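Local coordinates for protein endo-1,4-beta-xylanase (Pseudoalteromonas haloplanktis, PDB 2B4F) that hydrolyses internal beta-1,4 linkages of xylan, as a cold-adapted glycoside hydrolase of family 8, at residues Q119-W124 / E139-A144; R284-V289 / A349-A354; A305-L310 / L353-A358. The protein carries 1 engineered substitution. One frame throughout, in Å; residues are numbered along the deposited sequence.

Contact 1 of 3, residues Q119-W124 / E139-A144. Engineered in segment 139-144: Ala144 (natural residue Asp). With XYP (beta-D-xylopyranose), chain B; XYP (beta-D-xylopyranose), chain C.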
# COMPACT_ATOMS: atom_id res chain seq x y z
N GLN A 119 19.41 -8.20 9.01
CA GLN A 119 19.75 -9.34 8.16
C GLN A 119 18.57 -9.74 7.30
O GLN A 119 17.49 -10.07 7.81
CB GLN A 119 20.24 -10.55 8.98
CG GLN A 119 21.56 -10.30 9.68
CD GLN A 119 22.00 -11.44 10.59
OE1 GLN A 119 21.25 -12.40 10.80
NE2 GLN A 119 23.22 -11.33 11.11
N GLY A 120 18.77 -9.68 6.00
CA GLY A 120 17.74 -10.03 5.04
C GLY A 120 16.57 -9.07 4.85
O GLY A 120 15.71 -9.35 4.04
N VAL A 121 16.54 -7.95 5.58
CA VAL A 121 15.48 -6.96 5.37
C VAL A 121 15.90 -6.03 4.23
O VAL A 121 17.06 -6.02 3.81
CB VAL A 121 15.13 -6.16 6.67
CG1 VAL A 121 14.91 -7.12 7.83
CG2 VAL A 121 16.19 -5.13 7.00
N TYR A 122 14.95 -5.24 3.75
CA TYR A 122 15.14 -4.43 2.56
C TYR A 122 15.33 -2.96 2.93
O TYR A 122 14.41 -2.31 3.46
CB TYR A 122 13.99 -4.69 1.55
CG TYR A 122 14.20 -6.01 0.87
CD1 TYR A 122 14.12 -7.22 1.59
CD2 TYR A 122 14.58 -6.07 -0.46
CE1 TYR A 122 14.39 -8.43 0.98
CE2 TYR A 122 14.85 -7.28 -1.08
CZ TYR A 122 14.76 -8.46 -0.37
OH TYR A 122 15.06 -9.65 -1.01
N ALA A 123 16.55 -2.45 2.69
CA ALA A 123 16.90 -1.04 2.93
C ALA A 123 15.87 -0.10 2.30
O ALA A 123 15.67 -0.13 1.09
CB ALA A 123 18.28 -0.76 2.38
N TRP A 124 15.20 0.71 3.12
CA TRP A 124 14.03 1.43 2.64
C TRP A 124 14.34 2.56 1.70
O TRP A 124 13.47 2.95 0.91
CB TRP A 124 13.13 1.90 3.76
CG TRP A 124 13.47 3.18 4.42
CD1 TRP A 124 14.32 3.36 5.49
CD2 TRP A 124 12.94 4.48 4.11
NE1 TRP A 124 14.35 4.69 5.84
CE2 TRP A 124 13.52 5.40 5.01
CE3 TRP A 124 12.03 4.96 3.15
CZ2 TRP A 124 13.21 6.77 4.99
CZ3 TRP A 124 11.73 6.30 3.14
CH2 TRP A 124 12.33 7.20 4.05
N GLU A 139 19.70 1.71 5.77
CA GLU A 139 19.59 0.26 5.68
C GLU A 139 18.38 -0.32 6.44
O GLU A 139 18.03 -1.47 6.24
CB GLU A 139 20.85 -0.42 6.25
CG GLU A 139 22.14 -0.09 5.52
CD GLU A 139 23.34 -0.84 6.12
OE1 GLU A 139 23.40 -0.96 7.34
OE2 GLU A 139 24.20 -1.31 5.36
N GLY A 140 17.80 0.47 7.35
CA GLY A 140 16.59 0.08 8.05
C GLY A 140 15.44 -0.19 7.09
O GLY A 140 15.38 0.40 6.00
N PRO A 141 14.53 -1.09 7.46
CA PRO A 141 13.36 -1.39 6.64
C PRO A 141 12.15 -0.48 6.87
O PRO A 141 12.00 0.16 7.91
CB PRO A 141 13.03 -2.83 7.04
CG PRO A 141 13.38 -2.90 8.50
CD PRO A 141 14.56 -1.94 8.68
N ALA A 142 11.30 -0.42 5.86
CA ALA A 142 9.95 0.14 5.96
C ALA A 142 9.03 -1.06 5.66
O ALA A 142 8.81 -1.40 4.50
CB ALA A 142 9.78 1.24 4.94
N PRO A 143 8.60 -1.76 6.70
CA PRO A 143 8.00 -3.10 6.53
C PRO A 143 6.81 -3.25 5.58
O PRO A 143 6.62 -4.36 5.13
CB PRO A 143 7.66 -3.54 7.97
CG PRO A 143 8.77 -2.82 8.79
CD PRO A 143 8.78 -1.43 8.13
N ALA A 144 6.09 -2.19 5.24
CA ALA A 144 5.05 -2.33 4.24
C ALA A 144 5.64 -2.77 2.89
O ALA A 144 4.97 -3.41 2.09
CB ALA A 144 4.24 -1.04 4.07
C1 XYP B . 9.99 5.06 6.95
C2 XYP B . 10.11 6.25 7.89
C3 XYP B . 11.42 6.27 8.73
C4 XYP B . 11.81 4.86 9.16
C5 XYP B . 11.66 3.84 8.03
O2 XYP B . 9.96 7.47 7.16
O3 XYP B . 11.30 7.10 9.89
O4 XYP B . 13.07 4.90 9.59
O5 XYP B . 10.35 3.88 7.54
C1 XYP C . 6.54 6.55 3.46
C2 XYP C . 6.20 5.11 3.75
C3 XYP C . 6.85 4.66 5.06
C4 XYP C . 8.31 5.14 5.22
C5 XYP C . 8.46 6.60 4.77
O2 XYP C . 4.81 4.88 3.92
O3 XYP C . 6.75 3.24 5.20
O4 XYP C . 8.60 4.99 6.59
O5 XYP C . 7.91 6.73 3.46
O HOH W 1 11.72 -1.98 3.54
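Trp124 spreads its indole beside Gly140 and Ala142 as an aromatic sugar platform in the substrate cleft of this family 8 (alpha/alpha)6 barrel. The chain B xylose lies over one ring face, its C1 3.9 Å above the plane and over the centre; C4 of the chain C xylose covers the same face nearer the rim. CG of Trp124 stands between its backbone N and carbonyl carbon (chi1 84°), which swings the ring over the sugars and sets Gly140 O in its plane, at the edge, 3.2 Å from Trp124 CD1. The same Gly140 O accepts a hydrogen bond from the backbone N of Trp124 at 2.9 Å (N-H...O 151°). Trp124 CB is 3.6 Å from CB of Ala142. A small methyl suits the narrow space between indole and sugar; Ala142 CB is also 3.6 Å from O3 of the chain C xylose. The NE1 bond to Asp138 helps to hold the ring's rotation, while the same carboxylate takes the N-H of Gly140. Behind the platform Val121 and Pro141 cross obliquely, the compact proline ring suiting this buried corner. Alongside, a water donates to Tyr122 O at 2.7 Å and accepts from the backbone N of Ala142 at 2.8 Å.

Contact 2 of 3, residues R284-V289 / A349-A354. With XYP (beta-D-xylopyranose), chain C.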
# COMPACT_ATOMS: atom_id res chain seq x y z
N ARG A 284 -3.78 5.83 3.48
CA ARG A 284 -3.95 4.49 2.94
C ARG A 284 -4.78 3.58 3.83
O ARG A 284 -5.22 2.53 3.39
CB ARG A 284 -2.60 3.86 2.67
CG ARG A 284 -1.78 4.72 1.73
CD ARG A 284 -0.37 4.38 1.68
NE ARG A 284 0.29 4.37 2.99
CZ ARG A 284 1.54 4.02 3.14
NH1 ARG A 284 2.24 3.71 2.07
NH2 ARG A 284 2.09 3.97 4.34
N VAL A 285 -5.02 3.97 5.08
CA VAL A 285 -5.75 3.08 5.99
C VAL A 285 -7.14 2.68 5.43
O VAL A 285 -7.46 1.49 5.34
CB VAL A 285 -5.88 3.67 7.41
CG1 VAL A 285 -6.64 2.71 8.31
CG2 VAL A 285 -4.50 3.95 8.01
N ILE A 286 -7.97 3.64 5.06
CA ILE A 286 -9.31 3.26 4.59
C ILE A 286 -9.26 2.59 3.22
O ILE A 286 -10.16 1.82 2.88
CB ILE A 286 -10.36 4.41 4.68
CG1 ILE A 286 -10.01 5.62 3.80
CG2 ILE A 286 -10.56 4.79 6.16
CD1 ILE A 286 -11.15 6.67 3.78
N MET A 287 -8.21 2.87 2.44
CA MET A 287 -7.98 2.14 1.21
C MET A 287 -7.77 0.65 1.52
O MET A 287 -8.33 -0.24 0.84
CB MET A 287 -6.77 2.70 0.45
CG MET A 287 -6.35 1.83 -0.71
SD MET A 287 -4.77 2.18 -1.52
CE MET A 287 -3.67 2.39 -0.18
N ASN A 288 -6.98 0.37 2.55
CA ASN A 288 -6.74 -1.00 3.00
C ASN A 288 -7.99 -1.65 3.55
O ASN A 288 -8.19 -2.87 3.39
CB ASN A 288 -5.63 -1.03 4.06
CG ASN A 288 -4.28 -0.59 3.52
OD1 ASN A 288 -4.01 -0.67 2.29
ND2 ASN A 288 -3.41 -0.14 4.42
N VAL A 289 -8.84 -0.86 4.20
CA VAL A 289 -10.11 -1.35 4.74
C VAL A 289 -11.02 -1.75 3.58
O VAL A 289 -11.62 -2.80 3.60
CB VAL A 289 -10.80 -0.30 5.65
CG1 VAL A 289 -12.17 -0.76 6.10
CG2 VAL A 289 -9.96 -0.02 6.88
N ALA A 349 -11.15 6.51 -3.08
CA ALA A 349 -12.00 5.80 -4.04
C ALA A 349 -12.05 4.30 -3.73
O ALA A 349 -13.12 3.68 -3.81
CB ALA A 349 -11.50 6.04 -5.46
N VAL A 350 -10.90 3.72 -3.37
CA VAL A 350 -10.82 2.31 -3.03
C VAL A 350 -11.59 2.00 -1.73
O VAL A 350 -12.15 0.93 -1.61
CB VAL A 350 -9.36 1.83 -2.91
CG1 VAL A 350 -9.29 0.34 -2.58
CG2 VAL A 350 -8.59 2.08 -4.22
N ALA A 351 -11.57 2.94 -0.78
CA ALA A 351 -12.33 2.82 0.46
C ALA A 351 -13.83 2.56 0.22
O ALA A 351 -14.49 1.92 1.03
CB ALA A 351 -12.16 4.05 1.30
N LEU A 352 -14.34 3.05 -0.90
CA LEU A 352 -15.75 2.86 -1.27
C LEU A 352 -16.20 1.41 -1.37
O LEU A 352 -17.40 1.13 -1.24
CB LEU A 352 -16.06 3.58 -2.59
CG LEU A 352 -15.88 5.09 -2.55
CD1 LEU A 352 -15.96 5.63 -3.98
CD2 LEU A 352 -16.92 5.75 -1.64
N LEU A 353 -15.26 0.48 -1.56
CA LEU A 353 -15.57 -0.95 -1.52
C LEU A 353 -16.11 -1.44 -0.16
O LEU A 353 -16.61 -2.55 -0.07
CB LEU A 353 -14.36 -1.79 -1.95
CG LEU A 353 -13.92 -1.62 -3.42
CD1 LEU A 353 -12.53 -2.22 -3.67
CD2 LEU A 353 -14.92 -2.25 -4.38
N ALA A 354 -16.01 -0.61 0.87
CA ALA A 354 -16.61 -0.88 2.17
C ALA A 354 -17.71 0.14 2.54
O ALA A 354 -18.31 0.03 3.61
CB ALA A 354 -15.53 -0.88 3.24
C1 XYP C . 6.54 6.55 3.46
C2 XYP C . 6.20 5.11 3.75
C3 XYP C . 6.85 4.66 5.06
C4 XYP C . 8.31 5.14 5.22
C5 XYP C . 8.46 6.60 4.77
O2 XYP C . 4.81 4.88 3.92
O3 XYP C . 6.75 3.24 5.20
O4 XYP C . 8.60 4.99 6.59
O5 XYP C . 7.91 6.73 3.46
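Aliphatic groups carry the meeting of Ile286, Met287 and Val289 with Val350, Ala351 and Ala354, and the guanidinium of Arg284, at the start of 284-289, is turned to the substrate instead. O2 of the chain C xylose approaches it obliquely and takes a weak bond from Arg284 NH2 at 2.9 Å (127° at the hydrogen). NH1 forms a salt bridge with Glu78, NH2 also bonds Ser202, and NE bonds the carbonyl of Asp281, a set that suits the long, multiply donating arginine. Glu78 binds xylose as well. At the interface, helices 283-296 and 342-351 of the (alpha/alpha)6 barrel pack so closely that CA of Met287 and CA of Ala351 are 4.5 Å apart, which favours alanine. CB of Ala351 sits 3.4 Å from Ile286 O, and Ala351 CA gives that same oxygen a CA-H...O contact. In Ile286 a chi1 of 63° tucks CG1 and CD1 against Ala351, each 3.7 Å from its CB. In one of two modelled conformers, Met287 CG touches Val350 CB at 3.7 Å before its chain bends away toward Leu385. Residues 352-354 form a 3-10 segment; on it Ala354 CB lies 4.4 Å from Val289 CG1.

Contact 3 of 3, residues A305-L310 / L353-A358. With XYP (beta-D-xylopyranose), chain D; XYP (beta-D-xylopyranose), chain E.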
# COMPACT_ATOMS: atom_id res chain seq x y z
N ALA A 305 -15.93 2.32 9.70
CA ALA A 305 -14.66 3.00 9.53
C ALA A 305 -14.68 3.91 8.31
O ALA A 305 -14.35 5.07 8.41
CB ALA A 305 -13.53 1.99 9.40
N VAL A 306 -15.06 3.38 7.16
CA VAL A 306 -15.02 4.18 5.94
C VAL A 306 -16.14 5.22 5.92
O VAL A 306 -15.89 6.37 5.56
CB VAL A 306 -14.97 3.31 4.65
CG1 VAL A 306 -13.84 2.30 4.74
CG2 VAL A 306 -16.29 2.62 4.38
N ASN A 307 -17.35 4.84 6.32
CA ASN A 307 -18.48 5.78 6.29
C ASN A 307 -18.18 7.02 7.12
O ASN A 307 -18.43 8.14 6.70
CB ASN A 307 -19.79 5.12 6.77
CG ASN A 307 -20.37 4.14 5.77
OD1 ASN A 307 -20.11 4.21 4.57
ND2 ASN A 307 -21.21 3.22 6.26
N LYS A 308 -17.61 6.82 8.31
CA LYS A 308 -17.30 7.94 9.18
C LYS A 308 -16.10 8.73 8.70
O LYS A 308 -16.07 9.94 8.85
CB LYS A 308 -17.08 7.46 10.62
CG LYS A 308 -18.38 6.93 11.26
CD LYS A 308 -18.16 5.95 12.41
CE LYS A 308 -17.49 6.53 13.64
NZ LYS A 308 -18.10 7.79 14.18
N ALA A 309 -15.08 8.07 8.15
CA ALA A 309 -13.90 8.81 7.71
C ALA A 309 -14.21 9.64 6.46
O ALA A 309 -13.89 10.80 6.40
CB ALA A 309 -12.74 7.86 7.44
N LEU A 310 -14.84 9.04 5.45
CA LEU A 310 -15.25 9.77 4.25
C LEU A 310 -16.23 10.87 4.63
O LEU A 310 -16.19 11.96 4.06
CB LEU A 310 -15.90 8.83 3.24
CG LEU A 310 -14.97 7.78 2.63
CD1 LEU A 310 -15.76 6.86 1.72
CD2 LEU A 310 -13.82 8.42 1.88
N LEU A 353 -15.26 0.48 -1.56
CA LEU A 353 -15.57 -0.95 -1.52
C LEU A 353 -16.11 -1.44 -0.16
O LEU A 353 -16.61 -2.55 -0.07
CB LEU A 353 -14.36 -1.79 -1.95
CG LEU A 353 -13.92 -1.62 -3.42
CD1 LEU A 353 -12.53 -2.22 -3.67
CD2 LEU A 353 -14.92 -2.25 -4.38
N ALA A 354 -16.01 -0.61 0.87
CA ALA A 354 -16.61 -0.88 2.17
C ALA A 354 -17.71 0.14 2.54
O ALA A 354 -18.31 0.03 3.61
CB ALA A 354 -15.53 -0.88 3.24
N SER A 355 -17.97 1.13 1.67
CA SER A 355 -18.99 2.15 1.93
C SER A 355 -20.40 1.65 1.63
O SER A 355 -20.62 0.85 0.70
CB SER A 355 -18.73 3.40 1.09
OG SER A 355 -19.79 4.34 1.23
N THR A 356 -21.36 2.11 2.44
CA THR A 356 -22.79 1.81 2.23
C THR A 356 -23.56 3.06 1.85
O THR A 356 -24.80 3.08 1.95
CB THR A 356 -23.42 1.14 3.47
OG1 THR A 356 -23.32 2.01 4.61
CG2 THR A 356 -22.66 -0.10 3.88
N ASN A 357 -22.85 4.10 1.43
CA ASN A 357 -23.47 5.37 1.10
C ASN A 357 -23.26 5.76 -0.35
O ASN A 357 -22.17 6.20 -0.73
CB ASN A 357 -22.95 6.47 2.01
CG ASN A 357 -23.84 7.70 1.97
OD1 ASN A 357 -23.83 8.46 1.00
ND2 ASN A 357 -24.65 7.88 3.02
N ALA A 358 -24.32 5.66 -1.14
CA ALA A 358 -24.29 5.97 -2.56
C ALA A 358 -23.87 7.41 -2.85
O ALA A 358 -23.17 7.67 -3.82
CB ALA A 358 -25.65 5.63 -3.22
O1 XYP D . -26.06 3.38 5.14
C1 XYP D . -25.63 4.56 5.80
C2 XYP D . -25.01 4.22 7.13
C3 XYP D . -24.70 5.52 7.86
C4 XYP D . -23.87 6.49 6.99
C5 XYP D . -24.30 6.44 5.53
O2 XYP D . -25.87 3.41 7.91
O3 XYP D . -24.00 5.20 9.04
O4 XYP D . -24.06 7.83 7.42
O5 XYP D . -24.67 5.16 5.06
C1 XYP E . -19.94 12.30 9.82
C2 XYP E . -18.46 12.50 10.13
C3 XYP E . -18.28 13.47 11.29
C4 XYP E . -19.07 14.76 11.03
C5 XYP E . -20.50 14.45 10.56
O2 XYP E . -17.87 11.26 10.42
O3 XYP E . -16.91 13.76 11.49
O4 XYP E . -19.10 15.56 12.11
O5 XYP E . -20.56 13.48 9.54
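Asn307 grips Thr356 with both ends of its amide, which offers acceptor and donor side by side; the two side chains cross at about a right angle. Asn307 OD1 accepts a hydrogen bond from the backbone N of Thr356 at 3.2 Å, nearly straight (164°), in the carbonyl plane and on a lone pair. ND2 of Asn307 donates to Thr356 OG1 at 2.9 Å, the hydroxyl lying 22° out of the amide plane. A chi1 of 60° also lets Thr356 OG1 hydrogen-bond O1 of the chain D xylose. With an alanine in place of Asn307, the Thr356 N-H would probably lose its mate and the hydroxyl be freer to turn from the sugar. Next, Ser355 OG accepts a hydrogen bond from the backbone N of Asn357, an ST turn. Asn357 is the N-cap of helix 358-369, its OD1 accepting from the backbone N of Gln360. Beneath, one conformer of Val306 packs on Ala354. The residue after Asn307, Lys308, accepts through its backbone O a hydrogen bond from O2 of the chain E xylose. With aromatic residues such as Trp249 and Tyr315, these groups line a second glycan pocket apart from the cleft, probably a secondary binding site.

In the fold
Contact 1 comes first along the chain and closes a short loop, 14 residues of mostly beta hairpin, tying the start of strand 123-128 to the turn that leads into helix 144-160. It is complete before contact 2 opens on helix 283-296. Contact 2 spans 59 residues to the end of helix 342-351. Contacts 2 and 3 cross rather than nest: contact 3 opens inside that loop, on helix 300-318, and closes on an overlapping stretch running a few residues further, so they share Leu353 and Ala354. Their centres are about 8 Å apart, and Ile286 packs on Leu310. Contacts 1 and 2 lie on opposite sides of the chain's centre, yet both reach the chain C xylose; contact 3 faces the second glycan.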